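PDB 5A9D: solute carrier family 15 member 1 from Mus musculus, which carries small peptides across the intestinal cell membrane together with protons, and is represented here by its extracellular domain alone. Local coordinates for residues K8-N14 with L28-T34; F21-V26 with F37-D41; T59-F65 with S79-V83; M113-Y118 with Y129-P133. One frame throughout, in Å; residues are numbered along the deposited sequence.

Contact 1 (K8-N14 with L28-T34); sequences KVLNIGN and LAQMSQT
An antiparallel strand pair ending in a G1 beta bulge joins 8-14 to 28-34, at one edge of a sheet in an immunoglobulin-like beta-sandwich. Leu-10 and Gln-33 form the non-hydrogen-bonded pair (CA-CA 4.1 Å). Asn-11 and Ser-32 form the hydrogen-bonded pair (CA-CA 5.5 Å). The backbone bonds are Thr-34 N to Val-9 O at 2.9 Å, Asn-11 N to Ser-32 O at 2.9 Å and Ser-32 N to Asn-11 O at 3.3 Å. Met-31 shares the bulge: its phi/psi of 55/47 is left-handed, and its N bonds weakly to Asn-11 O at 2.9 Å. Side chains add further polar links. Val-9 N donates to Thr-34 OG1 (3.1 Å), which also bonds to Thr-36. Asn-11, with chi1 t, sends ND2 to Leu-28 O at 3.0 Å and also to Asn-15. Its OD1 accepts from Gly-13 N at 3.1 Å, an Asx turn. Apolar contact is made by Val-9 CG1 and Leu-28 CD1, 3.6 Å apart. The second subunit adds to this edge, where its Lys-180 bonds to the carbonyl of Met-31. One water bridges the two segments, 2.8 Å from Lys-8 NZ and 2.7 Å from Gln-33 OE1.

Contact 2 (F21-V26 with F37-D41); sequences FPGNSV and FMTFD
Segments 21-26 and 37-41 face each other between the edge strands of the two sheets of a beta-sandwich, near the surface. Phe-21 to Asn-24 is a type II turn linking strands 17-21 and 24-28. Its hydrogen bonds are Phe-21 N to Asn-24 O (2.8 Å) and Asn-24 N to Phe-21 O (3.1 Å); Gly-23 has phi 82°. Strands 24-26 and 38-41 run at 147°, with axes 11.2 Å apart at closest. Met-38 points toward the turn with chi1 m, chi2 t and chi3 m. Its SD lies 4.7 Å from the centroid of the Phe-21 ring, an oblique Met-aromatic contact, and 3.8 Å from Val-26 CG2. Its CE is 3.6 Å from Phe-21 CE2. Phe-40, chi1 m, makes an offset stack on Phe-21, also chi1 m: centroids 4.8 Å apart, planes at 25°. Asn-24 OD1 sits at the edge of the Phe-40 ring, 4.0 Å from CE1. No hydrogen bond crosses between the segments, so ring, sulfur and methyl packing holds these parts of the two sheets together.

Contact 3 (T59-F65 with S79-V83); sequences TTVAHDF and SQYRV
The ring of Tyr-81 lies at the centre, with Val-61 over one face. Val-61 CG2 is 4.2 Å from the ring centroid and 1° off its normal, a CH-pi contact, and Val-61 CG1 is 3.6 Å from Tyr-81 CE2. Tyr-81 has chi1 p, and Val-61 has chi1 t. At the edge of the same ring, Thr-59 CG2 comes 3.8 Å from Tyr-81 CE1. Two residues on, Val-83 (chi1 t) packs its CG1 3.7 Å from Phe-65 CE1 and its CG2 4.3 Å from Val-61 CG1. Phe-65 has chi1 m, and its ring also meets His-71 edge-to-face. The contact closes one side of the immunoglobulin-like sandwich. Strands 58-60 and 80-88 are outermost in the two facing sheets, and 59-65 and 79-83 run nearly parallel, 9° apart end to end. The nearest CA pairs are Thr-59 with Ser-79 at 5.9 Å, Val-61 with Tyr-81 at 7.8 Å and Asp-64 with Val-83 at 7.3 Å. No backbone hydrogen bond joins them. Side chains supply the polar links. Ala-62 N donates to Tyr-81 OH at 2.8 Å. Thr-59 OG1 donates to Ser-79 O at 3.2 Å; Ser-79 is left-handed (57/46) and belongs to a G1 bulge facing Trp-76. After an inverse gamma turn centred on His-63, Asp-64 takes chi1 p. A water bridges Asp-64 OD2 at 3.2 Å and Val-83 O at 3.0 Å.

Contact 4 (M113-Y118 with Y129-P133); sequences MSGKVY and YQFFP
Phe-132 takes chi1 m and chi2 87°, which sets its ring between the two facing sheets of the second beta-sandwich lobe. Met-113, extended with chi1 and chi2 t and chi3 -94°, lays its SD over one face of that ring. The sulfur is 3.8 Å from the centroid and 12° off the normal, a Met-aromatic contact. Tyr-118, chi1 m, brings OH to the ring edge, 3.2 Å from Phe-132 CE1; the same hydroxyl bonds to Ile-99. Lys-116 runs m, t, t, p. Its CD is 3.8 Å from Phe-132 CE2, and its NZ donates to Phe-131 O at 3.1 Å. Gln-130, chi1 m, chi2 t and chi3 86°, sends NE2 to Val-117 O at 2.8 Å, over one face of the Tyr-118 ring. A water 2.7 Å from Gln-130 OE1 accepts from Val-117 N at 2.9 Å. Met-113 to Lys-116 is a type I' turn, with Lys-116 N to Met-113 O at 2.8 Å and Met-113 N to Lys-116 O at 2.9 Å. Strands 116-118 and 130-132 run at 146° between their N-to-C directions, with axes 8.8 Å apart at closest. Sheet-to-sheet contact here is mixed: sulfur and rings pack, while Lys-116 and Gln-130 bond to backbone carbonyls.

Contacts 1, 2 and 3 belong to one sandwich lobe and contact 4 to the other. Contacts 1 and 2 share strand 32-41 and touch: Val-9 CG2 lies 3.8 Å from Phe-21 CZ and 3.9 Å from Met-38 CE. Contact 1 is mainly strand pairing within one sheet, though Leu-28 reaches it from the facing sheet; contacts 2 and 3 join the same two sheets, with centres 14 Å apart. Contacts 2 and 4 are topological counterparts, since both lobes have the same strand orders and each contact sits at a tight turn facing the next sheet. Their nearest atoms are about 11 Å apart. A glycerol, probably from crystallisation, hydrogen-bonds to the backbone O of Tyr-129 in segment 129-133.

Contact 1 (K8-N14 with L28-T34)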
loop_
_atom_site.group_PDB
_atom_site.type_symbol
_atom_site.label_atom_id
_atom_site.label_comp_id
_atom_site.label_asym_id
_atom_site.label_seq_id
_atom_site.Cartn_x
_atom_site.Cartn_y
_atom_site.Cartn_z
ATOM N N LYS A 8 12.323 8.239 -5.052
ATOM C CA LYS A 8 12.276 8.855 -6.380
ATOM C C LYS A 8 11.479 10.134 -6.168
ATOM O O LYS A 8 10.536 10.136 -5.388
ATOM C CB LYS A 8 11.542 7.921 -7.363
ATOM C CG LYS A 8 11.215 8.491 -8.729
ATOM C CD LYS A 8 9.905 7.884 -9.141
ATOM C CE LYS A 8 9.984 7.112 -10.413
ATOM N NZ LYS A 8 8.811 6.228 -10.541
ATOM N N VAL A 9 11.863 11.221 -6.813
ATOM C CA VAL A 9 11.114 12.482 -6.670
ATOM C C VAL A 9 10.383 12.748 -7.979
ATOM O O VAL A 9 10.977 12.612 -9.035
ATOM C CB VAL A 9 12.012 13.679 -6.277
ATOM C CG1 VAL A 9 11.170 14.956 -6.027
ATOM C CG2 VAL A 9 12.872 13.341 -5.060
ATOM N N LEU A 10 9.093 13.108 -7.904
ATOM C CA LEU A 10 8.316 13.462 -9.074
ATOM C C LEU A 10 7.681 14.823 -8.799
ATOM O O LEU A 10 6.879 14.989 -7.875
ATOM C CB LEU A 10 7.274 12.348 -9.420
ATOM C CG LEU A 10 6.129 12.667 -10.413
ATOM C CD1 LEU A 10 6.647 13.019 -11.809
ATOM C CD2 LEU A 10 5.162 11.489 -10.544
ATOM N N ASN A 11 8.099 15.803 -9.578
ATOM C CA ASN A 11 7.614 17.167 -9.518
ATOM C C ASN A 11 6.387 17.278 -10.402
ATOM O O ASN A 11 6.505 17.261 -11.629
ATOM C CB ASN A 11 8.714 18.127 -9.974
ATOM C CG ASN A 11 8.323 19.573 -9.848
ATOM O OD1 ASN A 11 7.189 19.904 -9.543
ATOM N ND2 ASN A 11 9.251 20.466 -10.100
ATOM N N ILE A 12 5.212 17.412 -9.773
ATOM C CA ILE A 12 3.914 17.512 -10.444
ATOM C C ILE A 12 3.322 18.933 -10.372
ATOM O O ILE A 12 2.144 19.118 -10.682
ATOM C CB ILE A 12 2.921 16.426 -9.944
ATOM C CG1 ILE A 12 2.620 16.545 -8.427
ATOM C CG2 ILE A 12 3.428 15.044 -10.300
ATOM C CD1 ILE A 12 1.478 15.635 -7.938
ATOM N N GLY A 13 4.143 19.910 -9.979
ATOM C CA GLY A 13 3.745 21.319 -9.916
ATOM C C GLY A 13 4.066 22.038 -11.213
ATOM O O GLY A 13 4.372 21.387 -12.210
ATOM N N ASN A 14 4.012 23.372 -11.224
ATOM C CA ASN A 14 4.265 24.189 -12.421
ATOM C C ASN A 14 5.608 24.981 -12.393
ATOM O O ASN A 14 5.796 25.902 -13.180
ATOM C CB ASN A 14 3.081 25.141 -12.677
ATOM C CG ASN A 14 2.808 26.109 -11.547
ATOM O OD1 ASN A 14 3.658 26.357 -10.671
ATOM N ND2 ASN A 14 1.605 26.681 -11.540
ATOM N N LEU A 28 14.399 19.661 -9.764
ATOM C CA LEU A 28 13.640 19.134 -10.889
ATOM C C LEU A 28 12.803 20.203 -11.542
ATOM O O LEU A 28 12.110 20.967 -10.857
ATOM C CB LEU A 28 12.649 18.031 -10.369
ATOM C CG LEU A 28 13.224 16.713 -9.959
ATOM C CD1 LEU A 28 12.142 15.890 -9.337
ATOM C CD2 LEU A 28 13.784 15.964 -11.188
ATOM N N ALA A 29 12.746 20.168 -12.876
ATOM C CA ALA A 29 11.822 21.023 -13.600
ATOM C C ALA A 29 10.373 20.489 -13.341
ATOM O O ALA A 29 10.179 19.359 -12.874
ATOM C CB ALA A 29 12.141 20.971 -15.093
ATOM N N GLN A 30 9.377 21.308 -13.638
ATOM C CA GLN A 30 7.963 20.925 -13.545
ATOM C C GLN A 30 7.702 19.714 -14.452
ATOM O O GLN A 30 8.323 19.577 -15.513
ATOM C CB GLN A 30 7.077 22.095 -14.018
ATOM C CG GLN A 30 7.359 22.580 -15.460
ATOM C CD GLN A 30 8.361 23.746 -15.507
ATOM O OE1 GLN A 30 9.381 23.822 -14.756
ATOM N NE2 GLN A 30 8.095 24.688 -16.416
ATOM N N MET A 31 6.792 18.836 -14.032
ATOM C CA MET A 31 6.409 17.640 -14.797
ATOM C C MET A 31 7.606 16.768 -15.143
ATOM O O MET A 31 7.786 16.415 -16.304
ATOM C CB MET A 31 5.572 18.014 -16.045
ATOM C CG MET A 31 4.244 18.645 -15.716
ATOM S SD MET A 31 3.169 17.474 -14.831
ATOM C CE MET A 31 2.172 18.609 -13.930
ATOM N N SER A 32 8.473 16.509 -14.155
ATOM C CA SER A 32 9.657 15.682 -14.346
ATOM C C SER A 32 9.946 14.895 -13.079
ATOM O O SER A 32 9.536 15.293 -11.989
ATOM C CB SER A 32 10.869 16.525 -14.765
ATOM O OG SER A 32 11.466 17.182 -13.662
ATOM N N GLN A 33 10.683 13.794 -13.224
ATOM C CA GLN A 33 11.066 12.969 -12.103
ATOM C C GLN A 33 12.553 12.630 -12.125
ATOM O O GLN A 33 13.186 12.753 -13.172
ATOM C CB GLN A 33 10.231 11.683 -12.087
ATOM C CG GLN A 33 10.411 10.786 -13.321
ATOM C CD GLN A 33 9.587 9.526 -13.226
ATOM O OE1 GLN A 33 8.591 9.459 -12.514
ATOM N NE2 GLN A 33 9.945 8.495 -13.963
ATOM N N THR A 34 13.085 12.115 -11.001
ATOM C CA THR A 34 14.474 11.653 -10.979
ATOM C C THR A 34 14.464 10.345 -11.778
ATOM O O THR A 34 13.501 9.588 -11.675
ATOM C CB THR A 34 14.962 11.435 -9.535
ATOM O OG1 THR A 34 14.036 10.579 -8.881
ATOM C CG2 THR A 34 15.131 12.743 -8.768
HETATM O O HOH W 1 6.711 7.906 -11.311
#

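Contact 2 (F21-V26 with F37-D41)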
loop_
_atom_site.group_PDB
_atom_site.type_symbol
_atom_site.label_atom_id
_atom_site.label_comp_id
_atom_site.label_asym_id
_atom_site.label_seq_id
_atom_site.Cartn_x
_atom_site.Cartn_y
_atom_site.Cartn_z
ATOM N N PHE A 21 18.239 16.426 0.479
ATOM C CA PHE A 21 18.453 15.203 1.220
ATOM C C PHE A 21 19.781 15.407 1.940
ATOM O O PHE A 21 20.560 16.263 1.511
ATOM C CB PHE A 21 18.590 14.021 0.250
ATOM C CG PHE A 21 17.353 13.660 -0.529
ATOM C CD1 PHE A 21 16.350 12.877 0.052
ATOM C CD2 PHE A 21 17.220 14.033 -1.869
ATOM C CE1 PHE A 21 15.224 12.487 -0.691
ATOM C CE2 PHE A 21 16.093 13.664 -2.603
ATOM C CZ PHE A 21 15.112 12.869 -2.015
ATOM N N PRO A 22 20.114 14.671 3.010
ATOM C CA PRO A 22 21.425 14.909 3.651
ATOM C C PRO A 22 22.581 14.581 2.692
ATOM O O PRO A 22 22.633 13.504 2.094
ATOM C CB PRO A 22 21.379 14.023 4.908
ATOM C CG PRO A 22 19.902 13.751 5.129
ATOM C CD PRO A 22 19.357 13.629 3.724
ATOM N N GLY A 23 23.403 15.589 2.450
ATOM C CA GLY A 23 24.550 15.522 1.554
ATOM C C GLY A 23 24.270 15.690 0.067
ATOM O O GLY A 23 25.226 15.744 -0.715
ATOM N N ASN A 24 22.972 15.737 -0.357
ATOM C CA ASN A 24 22.663 15.873 -1.778
ATOM C C ASN A 24 21.290 16.545 -2.056
ATOM O O ASN A 24 20.265 16.190 -1.467
ATOM C CB ASN A 24 22.851 14.522 -2.523
ATOM C CG ASN A 24 21.660 13.813 -3.072
ATOM O OD1 ASN A 24 20.829 13.256 -2.353
ATOM N ND2 ASN A 24 21.628 13.713 -4.394
ATOM N N SER A 25 21.308 17.561 -2.936
ATOM C CA SER A 25 20.115 18.297 -3.357
ATOM C C SER A 25 19.786 18.006 -4.806
ATOM O O SER A 25 20.677 17.971 -5.662
ATOM C CB SER A 25 20.300 19.794 -3.177
ATOM O OG SER A 25 20.481 20.105 -1.808
ATOM N N VAL A 26 18.507 17.800 -5.081
ATOM C CA VAL A 26 18.022 17.508 -6.421
ATOM C C VAL A 26 17.012 18.563 -6.817
ATOM O O VAL A 26 16.000 18.741 -6.126
ATOM C CB VAL A 26 17.428 16.080 -6.531
ATOM C CG1 VAL A 26 16.775 15.869 -7.906
ATOM C CG2 VAL A 26 18.519 15.043 -6.317
ATOM N N PHE A 37 15.802 5.754 -8.365
ATOM C CA PHE A 37 15.452 5.819 -6.971
ATOM C C PHE A 37 16.790 6.106 -6.300
ATOM O O PHE A 37 17.779 5.444 -6.602
ATOM C CB PHE A 37 14.909 4.455 -6.492
ATOM C CG PHE A 37 13.445 4.224 -6.816
ATOM C CD1 PHE A 37 12.443 4.721 -5.987
ATOM C CD2 PHE A 37 13.070 3.510 -7.953
ATOM C CE1 PHE A 37 11.095 4.536 -6.305
ATOM C CE2 PHE A 37 11.723 3.304 -8.254
ATOM C CZ PHE A 37 10.745 3.811 -7.424
ATOM N N MET A 38 16.854 7.130 -5.465
ATOM C CA MET A 38 18.065 7.403 -4.690
ATOM C C MET A 38 17.964 6.535 -3.427
ATOM O O MET A 38 16.858 6.347 -2.914
ATOM C CB MET A 38 18.133 8.881 -4.342
ATOM C CG MET A 38 18.370 9.737 -5.570
ATOM S SD MET A 38 17.927 11.437 -5.243
ATOM C CE MET A 38 16.160 11.348 -5.360
ATOM N N THR A 39 19.086 5.973 -2.967
ATOM C CA THR A 39 19.142 5.078 -1.814
ATOM C C THR A 39 19.776 5.745 -0.589
ATOM O O THR A 39 20.792 6.410 -0.724
ATOM C CB THR A 39 19.892 3.804 -2.222
ATOM O OG1 THR A 39 19.272 3.233 -3.375
ATOM C CG2 THR A 39 19.930 2.783 -1.122
ATOM N N PHE A 40 19.205 5.539 0.603
ATOM C CA PHE A 40 19.710 6.119 1.865
ATOM C C PHE A 40 19.617 5.135 2.990
ATOM O O PHE A 40 18.711 4.299 2.982
ATOM C CB PHE A 40 18.846 7.339 2.263
ATOM C CG PHE A 40 18.724 8.415 1.205
ATOM C CD1 PHE A 40 19.661 9.443 1.126
ATOM C CD2 PHE A 40 17.673 8.399 0.288
ATOM C CE1 PHE A 40 19.550 10.439 0.154
ATOM C CE2 PHE A 40 17.571 9.391 -0.706
ATOM C CZ PHE A 40 18.517 10.399 -0.770
ATOM N N ASP A 41 20.493 5.266 4.003
ATOM C CA ASP A 41 20.400 4.486 5.241
ATOM C C ASP A 41 19.408 5.288 6.074
ATOM O O ASP A 41 19.574 6.518 6.188
ATOM C CB ASP A 41 21.752 4.413 5.970
ATOM C CG ASP A 41 22.813 3.614 5.241
ATOM O OD1 ASP A 41 22.486 2.511 4.730
ATOM O OD2 ASP A 41 23.979 4.055 5.231
#

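Contact 3 (T59-F65 with S79-V83)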
loop_
_atom_site.group_PDB
_atom_site.type_symbol
_atom_site.label_atom_id
_atom_site.label_comp_id
_atom_site.label_asym_id
_atom_site.label_seq_id
_atom_site.Cartn_x
_atom_site.Cartn_y
_atom_site.Cartn_z
ATOM N N THR A 59 9.768 23.656 3.340
ATOM C CA THR A 59 8.954 22.682 4.065
ATOM C C THR A 59 9.780 21.449 4.425
ATOM O O THR A 59 10.457 20.889 3.558
ATOM C CB THR A 59 7.703 22.360 3.213
ATOM O OG1 THR A 59 6.894 23.530 3.140
ATOM C CG2 THR A 59 6.881 21.174 3.736
ATOM N N THR A 60 9.679 21.001 5.683
ATOM C CA THR A 60 10.350 19.797 6.183
ATOM C C THR A 60 9.385 18.611 6.061
ATOM O O THR A 60 8.215 18.727 6.427
ATOM C CB THR A 60 10.875 20.006 7.632
ATOM O OG1 THR A 60 11.651 21.205 7.675
ATOM C CG2 THR A 60 11.755 18.844 8.114
ATOM N N VAL A 61 9.886 17.468 5.578
ATOM C CA VAL A 61 9.121 16.240 5.350
ATOM C C VAL A 61 8.909 15.420 6.619
ATOM O O VAL A 61 9.864 15.177 7.353
ATOM C CB VAL A 61 9.785 15.408 4.221
ATOM C CG1 VAL A 61 9.000 14.139 3.906
ATOM C CG2 VAL A 61 9.945 16.255 2.972
ATOM N N ALA A 62 7.651 14.978 6.857
ATOM C CA ALA A 62 7.233 14.122 7.978
ATOM C C ALA A 62 7.813 12.749 7.702
ATOM O O ALA A 62 7.494 12.168 6.663
ATOM C CB ALA A 62 5.715 14.042 8.036
ATOM N N HIS A 63 8.719 12.269 8.579
ATOM C CA HIS A 63 9.464 11.016 8.408
ATOM C C HIS A 63 8.586 9.750 8.352
ATOM O O HIS A 63 8.494 8.943 9.289
ATOM C CB HIS A 63 10.602 10.882 9.435
ATOM C CG HIS A 63 11.811 11.671 9.041
ATOM N ND1 HIS A 63 12.395 11.527 7.779
ATOM C CD2 HIS A 63 12.482 12.625 9.727
ATOM C CE1 HIS A 63 13.398 12.387 7.753
ATOM N NE2 HIS A 63 13.493 13.067 8.903
ATOM N N ASP A 64 7.990 9.581 7.186
ATOM C CA ASP A 64 7.165 8.451 6.854
ATOM C C ASP A 64 7.853 7.676 5.719
ATOM O O ASP A 64 7.349 7.615 4.593
ATOM C CB ASP A 64 5.688 8.857 6.588
ATOM C CG ASP A 64 5.340 9.468 5.242
ATOM O OD1 ASP A 64 5.535 10.691 5.079
ATOM O OD2 ASP A 64 4.752 8.750 4.403
ATOM N N PHE A 65 9.062 7.130 6.032
ATOM C CA PHE A 65 9.787 6.277 5.103
ATOM C C PHE A 65 10.071 4.954 5.772
ATOM O O PHE A 65 10.553 4.934 6.894
ATOM C CB PHE A 65 11.068 6.917 4.601
ATOM C CG PHE A 65 10.837 8.171 3.805
ATOM C CD1 PHE A 65 10.469 8.108 2.468
ATOM C CD2 PHE A 65 10.992 9.421 4.393
ATOM C CE1 PHE A 65 10.254 9.276 1.733
ATOM C CE2 PHE A 65 10.762 10.583 3.668
ATOM C CZ PHE A 65 10.418 10.509 2.336
ATOM N N SER A 79 5.751 24.383 -2.181
ATOM C CA SER A 79 6.457 23.482 -1.250
ATOM C C SER A 79 5.525 22.423 -0.597
ATOM O O SER A 79 5.573 22.185 0.615
ATOM C CB SER A 79 7.262 24.270 -0.217
ATOM O OG SER A 79 8.264 25.038 -0.870
ATOM N N GLN A 80 4.678 21.789 -1.427
ATOM C CA GLN A 80 3.762 20.722 -1.004
ATOM C C GLN A 80 4.377 19.375 -1.367
ATOM O O GLN A 80 5.163 19.287 -2.296
ATOM C CB GLN A 80 2.397 20.857 -1.703
ATOM C CG GLN A 80 1.727 22.224 -1.639
ATOM C CD GLN A 80 1.484 22.650 -0.215
ATOM O OE1 GLN A 80 0.632 22.090 0.489
ATOM N NE2 GLN A 80 2.262 23.592 0.257
ATOM N N TYR A 81 4.027 18.340 -0.636
ATOM C CA TYR A 81 4.531 17.003 -0.909
ATOM C C TYR A 81 3.549 15.933 -0.455
ATOM O O TYR A 81 2.650 16.201 0.329
ATOM C CB TYR A 81 5.926 16.764 -0.256
ATOM C CG TYR A 81 5.880 16.579 1.249
ATOM C CD1 TYR A 81 5.892 17.682 2.108
ATOM C CD2 TYR A 81 5.775 15.306 1.815
ATOM C CE1 TYR A 81 5.782 17.523 3.493
ATOM C CE2 TYR A 81 5.651 15.137 3.196
ATOM C CZ TYR A 81 5.697 16.249 4.032
ATOM O OH TYR A 81 5.610 16.112 5.391
ATOM N N ARG A 82 3.764 14.713 -0.942
ATOM C CA ARG A 82 3.081 13.506 -0.525
ATOM C C ARG A 82 4.037 12.340 -0.768
ATOM O O ARG A 82 4.600 12.224 -1.862
ATOM C CB ARG A 82 1.764 13.265 -1.275
ATOM C CG ARG A 82 1.017 12.039 -0.688
ATOM C CD ARG A 82 -0.103 11.548 -1.574
ATOM N NE ARG A 82 -0.964 12.655 -1.999
ATOM C CZ ARG A 82 -2.036 13.075 -1.337
ATOM N NH1 ARG A 82 -2.414 12.468 -0.216
ATOM N NH2 ARG A 82 -2.733 14.113 -1.784
ATOM N N VAL A 83 4.216 11.489 0.251
ATOM C CA VAL A 83 5.048 10.297 0.138
ATOM C C VAL A 83 4.113 9.182 -0.296
ATOM O O VAL A 83 3.131 8.924 0.366
ATOM C CB VAL A 83 5.821 9.938 1.431
ATOM C CG1 VAL A 83 6.621 8.637 1.263
ATOM C CG2 VAL A 83 6.733 11.086 1.865
HETATM O O HOH W 2 3.035 6.827 2.542
#

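Contact 4 (M113-Y118 with Y129-P133)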
loop_
_atom_site.group_PDB
_atom_site.type_symbol
_atom_site.label_atom_id
_atom_site.label_comp_id
_atom_site.label_asym_id
_atom_site.label_seq_id
_atom_site.Cartn_x
_atom_site.Cartn_y
_atom_site.Cartn_z
ATOM N N MET A 113 13.647 -9.167 12.241
ATOM C CA MET A 113 13.760 -10.572 11.825
ATOM C C MET A 113 14.753 -10.682 10.696
ATOM O O MET A 113 14.564 -10.045 9.662
ATOM C CB MET A 113 12.399 -11.137 11.389
ATOM C CG MET A 113 12.477 -12.604 10.897
ATOM S SD MET A 113 10.921 -13.241 10.208
ATOM C CE MET A 113 10.245 -13.978 11.572
ATOM N N SER A 114 15.783 -11.539 10.876
ATOM C CA SER A 114 16.835 -11.850 9.895
ATOM C C SER A 114 17.305 -10.618 9.129
ATOM O O SER A 114 17.273 -10.624 7.903
ATOM C CB SER A 114 16.367 -12.934 8.914
ATOM O OG SER A 114 15.676 -14.004 9.535
ATOM N N GLY A 115 17.689 -9.564 9.852
ATOM C CA GLY A 115 18.179 -8.315 9.255
ATOM C C GLY A 115 17.119 -7.375 8.695
ATOM O O GLY A 115 17.446 -6.277 8.243
ATOM N N LYS A 116 15.842 -7.788 8.708
ATOM C CA LYS A 116 14.721 -6.944 8.252
ATOM C C LYS A 116 13.988 -6.339 9.450
ATOM O O LYS A 116 14.066 -6.888 10.545
ATOM C CB LYS A 116 13.782 -7.701 7.297
ATOM C CG LYS A 116 14.532 -8.054 5.990
ATOM C CD LYS A 116 13.631 -8.670 4.960
ATOM C CE LYS A 116 14.393 -8.942 3.675
ATOM N NZ LYS A 116 15.172 -10.200 3.767
ATOM N N VAL A 117 13.363 -5.174 9.270
ATOM C CA VAL A 117 12.701 -4.441 10.339
ATOM C C VAL A 117 11.292 -4.071 9.908
ATOM O O VAL A 117 11.070 -3.671 8.773
ATOM C CB VAL A 117 13.511 -3.144 10.745
ATOM C CG1 VAL A 117 12.872 -2.421 11.924
ATOM C CG2 VAL A 117 14.956 -3.462 11.067
ATOM N N TYR A 118 10.367 -4.146 10.842
ATOM C CA TYR A 118 8.985 -3.728 10.722
ATOM C C TYR A 118 8.885 -2.746 11.883
ATOM O O TYR A 118 8.679 -3.145 13.030
ATOM C CB TYR A 118 8.035 -4.885 10.967
ATOM C CG TYR A 118 8.182 -6.077 10.045
ATOM C CD1 TYR A 118 9.107 -7.076 10.312
ATOM C CD2 TYR A 118 7.301 -6.274 8.986
ATOM C CE1 TYR A 118 9.212 -8.206 9.492
ATOM C CE2 TYR A 118 7.369 -7.416 8.183
ATOM C CZ TYR A 118 8.299 -8.395 8.465
ATOM O OH TYR A 118 8.346 -9.517 7.694
ATOM N N TYR A 129 4.167 -7.051 3.891
ATOM C CA TYR A 129 4.950 -8.279 3.948
ATOM C C TYR A 129 6.414 -7.946 3.587
ATOM O O TYR A 129 6.667 -7.109 2.721
ATOM C CB TYR A 129 4.449 -9.292 2.895
ATOM C CG TYR A 129 3.093 -9.912 3.161
ATOM C CD1 TYR A 129 2.970 -11.049 3.950
ATOM C CD2 TYR A 129 1.936 -9.391 2.578
ATOM C CE1 TYR A 129 1.725 -11.647 4.182
ATOM C CE2 TYR A 129 0.687 -9.990 2.786
ATOM C CZ TYR A 129 0.590 -11.113 3.600
ATOM O OH TYR A 129 -0.614 -11.731 3.828
ATOM N N GLN A 130 7.348 -8.723 4.147
ATOM C CA GLN A 130 8.769 -8.753 3.804
ATOM C C GLN A 130 9.072 -10.247 3.626
ATOM O O GLN A 130 8.346 -11.083 4.184
ATOM C CB GLN A 130 9.642 -8.044 4.843
ATOM C CG GLN A 130 9.368 -6.526 4.853
ATOM C CD GLN A 130 10.372 -5.764 5.660
ATOM O OE1 GLN A 130 11.418 -5.385 5.182
ATOM N NE2 GLN A 130 10.045 -5.467 6.884
ATOM N N PHE A 131 10.045 -10.582 2.779
ATOM C CA PHE A 131 10.311 -11.948 2.353
ATOM C C PHE A 131 11.628 -12.522 2.860
ATOM O O PHE A 131 12.635 -11.829 2.975
ATOM C CB PHE A 131 10.198 -12.047 0.815
ATOM C CG PHE A 131 8.777 -11.759 0.342
ATOM C CD1 PHE A 131 8.298 -10.461 0.270
ATOM C CD2 PHE A 131 7.938 -12.788 -0.065
ATOM C CE1 PHE A 131 6.976 -10.201 -0.122
ATOM C CE2 PHE A 131 6.632 -12.523 -0.497
ATOM C CZ PHE A 131 6.142 -11.235 -0.483
ATOM N N PHE A 132 11.578 -13.817 3.207
ATOM C CA PHE A 132 12.668 -14.543 3.858
ATOM C C PHE A 132 12.859 -15.900 3.256
ATOM O O PHE A 132 11.872 -16.523 2.848
ATOM C CB PHE A 132 12.344 -14.730 5.373
ATOM C CG PHE A 132 12.078 -13.427 6.101
ATOM C CD1 PHE A 132 10.800 -12.880 6.136
ATOM C CD2 PHE A 132 13.115 -12.732 6.716
ATOM C CE1 PHE A 132 10.578 -11.628 6.718
ATOM C CE2 PHE A 132 12.874 -11.516 7.356
ATOM C CZ PHE A 132 11.608 -10.979 7.365
ATOM N N PRO A 133 14.113 -16.436 3.259
ATOM C CA PRO A 133 14.308 -17.820 2.790
ATOM C C PRO A 133 13.614 -18.796 3.757
ATOM O O PRO A 133 13.356 -18.434 4.916
ATOM C CB PRO A 133 15.831 -17.990 2.831
ATOM C CG PRO A 133 16.394 -16.606 2.918
ATOM C CD PRO A 133 15.389 -15.845 3.714
HETATM O O HOH W 3 13.404 -4.102 6.561
#